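Local structure of pyoverdine synthetase F (Pseudomonas aeruginosa PAO1, 6CUL) at residues G57-D62 / L102-P107. The protein carries the name pyoverdine synthetase F and has an alpha/beta fold built round a mixed, mostly parallel beta-sheet flanked by helices. Sequence-based numbering, arbitrary orientation.
Sequences GVIYDD and LLLSVP
Val58, Ile59 and Tyr60 pair in parallel with Leu103, Leu104 and Ser105. Strand 103-105 forms the edge of the central mixed sheet of this alpha/beta fold. Strand 55-60 lies between it and strand 6-9.

Backbone hydrogen bonds alternate between the strands. Val58 N donates to Leu102 O (2.9 Å), and Leu104 N donates to Val58 O (3.0 Å). Tyr60 N donates to Leu104 O at 2.7 Å. Beyond it the pairing slackens: Val106 N to Tyr60 O is a weak bond of 3.4 Å. CA-H...O contacts fill in between, including Ile59 CA to Leu104 O at 3.1 Å.

Apolar contacts lie on both faces. On the Val58 face, CG1 of Val58, anti to the backbone N (chi1 178°) and beside the carbonyl carbon, packs on CD2 of Leu103 (3.8 Å). On the other face, CG1 of Ile59 touches CB and CD1 of Leu104, and CG2 of Ile59 meets CG2 of Val106. Helix 118-136 covers this side, with Leu135 against Ile59 and Phe127 and Leu131 against Val106.

Past the strands, the Asp61 and Asp62 carboxylates turn to other partners. Both form salt bridges with Arg13; OD1 of Asp61 also hydrogen-bonds Ser11 and its OD2 Ser108, while OD1 of Asp62 hydrogen-bonds the N of Leu12.

The Tyr60 ring leans over Ser105. Ser105 CB lies 3.5 Å from Tyr60 CE1, and Ser105 OG sits over one ring face, offset toward the rim.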
loop_
_atom_site.group_PDB
_atom_site.type_symbol
_atom_site.label_atom_id
_atom_site.label_comp_id
_atom_site.label_asym_id
_atom_site.label_seq_id
_atom_site.Cartn_x
_atom_site.Cartn_y
_atom_site.Cartn_z
ATOM N N GLY A 57 -14.530 4.250 -2.491
ATOM C CA GLY A 57 -13.723 5.386 -2.807
ATOM C C GLY A 57 -12.271 5.056 -2.891
ATOM O O GLY A 57 -11.816 4.210 -2.211
ATOM N N VAL A 58 -11.546 5.751 -3.728
ATOM C CA VAL A 58 -10.120 5.493 -3.847
ATOM C C VAL A 58 -9.380 6.786 -3.509
ATOM O O VAL A 58 -8.998 7.524 -4.361
ATOM C CB VAL A 58 -9.691 4.984 -5.262
ATOM C CG1 VAL A 58 -8.204 4.783 -5.326
ATOM C CG2 VAL A 58 -10.378 3.690 -5.638
ATOM N N ILE A 59 -9.223 7.019 -2.243
ATOM C CA ILE A 59 -8.574 8.155 -1.697
ATOM C C ILE A 59 -7.040 8.174 -1.851
ATOM O O ILE A 59 -6.408 7.204 -1.811
ATOM C CB ILE A 59 -9.014 8.284 -0.230
ATOM C CG1 ILE A 59 -10.538 8.161 -0.110
ATOM C CG2 ILE A 59 -8.560 9.586 0.379
ATOM C CD1 ILE A 59 -11.061 7.676 1.181
ATOM N N TYR A 60 -6.490 9.318 -2.107
ATOM C CA TYR A 60 -5.076 9.466 -2.242
ATOM C C TYR A 60 -4.726 10.761 -1.520
ATOM O O TYR A 60 -5.455 11.674 -1.567
ATOM C CB TYR A 60 -4.673 9.391 -3.710
ATOM C CG TYR A 60 -4.834 10.614 -4.435
ATOM C CD1 TYR A 60 -6.028 11.014 -4.951
ATOM C CD2 TYR A 60 -3.785 11.420 -4.576
ATOM C CE1 TYR A 60 -6.107 12.212 -5.595
ATOM C CE2 TYR A 60 -3.848 12.603 -5.219
ATOM C CZ TYR A 60 -4.994 12.982 -5.726
ATOM O OH TYR A 60 -4.943 14.153 -6.330
ATOM N N ASP A 61 -3.633 10.821 -0.831
ATOM C CA ASP A 61 -3.312 12.003 -0.127
ATOM C C ASP A 61 -2.372 13.031 -0.721
ATOM O O ASP A 61 -2.149 13.997 -0.098
ATOM C CB ASP A 61 -2.718 11.609 1.192
ATOM C CG ASP A 61 -1.289 11.339 1.111
ATOM O OD1 ASP A 61 -0.870 10.541 0.343
ATOM O OD2 ASP A 61 -0.585 11.907 1.845
ATOM N N ASP A 62 -1.889 12.842 -1.912
ATOM C CA ASP A 62 -0.908 13.744 -2.432
ATOM C C ASP A 62 -1.400 15.141 -2.689
ATOM O O ASP A 62 -2.543 15.328 -2.919
ATOM C CB ASP A 62 -0.362 13.186 -3.713
ATOM C CG ASP A 62 -0.096 11.747 -3.650
ATOM O OD1 ASP A 62 -0.992 10.956 -3.532
ATOM O OD2 ASP A 62 1.032 11.405 -3.738
ATOM N N LEU A 102 -13.453 6.985 -9.260
ATOM C CA LEU A 102 -13.422 6.904 -7.805
ATOM C C LEU A 102 -12.278 7.587 -7.076
ATOM O O LEU A 102 -12.225 7.476 -5.932
ATOM C CB LEU A 102 -13.482 5.467 -7.339
ATOM C CG LEU A 102 -14.597 4.584 -7.797
ATOM C CD1 LEU A 102 -14.221 3.146 -7.611
ATOM C CD2 LEU A 102 -15.844 4.917 -7.058
ATOM N N LEU A 103 -11.390 8.242 -7.750
ATOM C CA LEU A 103 -10.320 8.890 -7.091
ATOM C C LEU A 103 -10.768 10.064 -6.215
ATOM O O LEU A 103 -11.561 10.869 -6.668
ATOM C CB LEU A 103 -9.375 9.391 -8.147
ATOM C CG LEU A 103 -8.573 8.336 -8.877
ATOM C CD1 LEU A 103 -7.611 8.973 -9.828
ATOM C CD2 LEU A 103 -7.850 7.502 -7.888
ATOM N N LEU A 104 -10.252 10.149 -4.999
ATOM C CA LEU A 104 -10.519 11.213 -4.050
ATOM C C LEU A 104 -9.267 11.739 -3.414
ATOM O O LEU A 104 -8.429 10.972 -3.054
ATOM C CB LEU A 104 -11.329 10.694 -2.890
ATOM C CG LEU A 104 -12.772 10.428 -3.139
ATOM C CD1 LEU A 104 -13.467 9.998 -1.888
ATOM C CD2 LEU A 104 -13.350 11.705 -3.612
ATOM N N SER A 105 -9.143 13.036 -3.238
ATOM C CA SER A 105 -7.993 13.525 -2.583
ATOM C C SER A 105 -8.417 14.102 -1.274
ATOM O O SER A 105 -9.297 14.923 -1.261
ATOM C CB SER A 105 -7.276 14.596 -3.348
ATOM O OG SER A 105 -5.964 14.763 -2.855
ATOM N N VAL A 106 -7.765 13.691 -0.203
ATOM C CA VAL A 106 -7.967 14.230 1.109
ATOM C C VAL A 106 -6.521 14.628 1.388
ATOM O O VAL A 106 -5.862 14.017 2.159
ATOM C CB VAL A 106 -8.503 13.247 2.111
ATOM C CG1 VAL A 106 -8.228 13.711 3.514
ATOM C CG2 VAL A 106 -9.949 13.049 1.921
ATOM N N PRO A 107 -6.068 15.709 0.769
ATOM C CA PRO A 107 -4.659 16.043 0.864
ATOM C C PRO A 107 -4.054 16.367 2.218
ATOM O O PRO A 107 -4.574 17.152 2.894
ATOM C CB PRO A 107 -4.543 17.243 -0.057
ATOM C CG PRO A 107 -5.771 17.255 -0.852
ATOM C CD PRO A 107 -6.810 16.692 0.001
#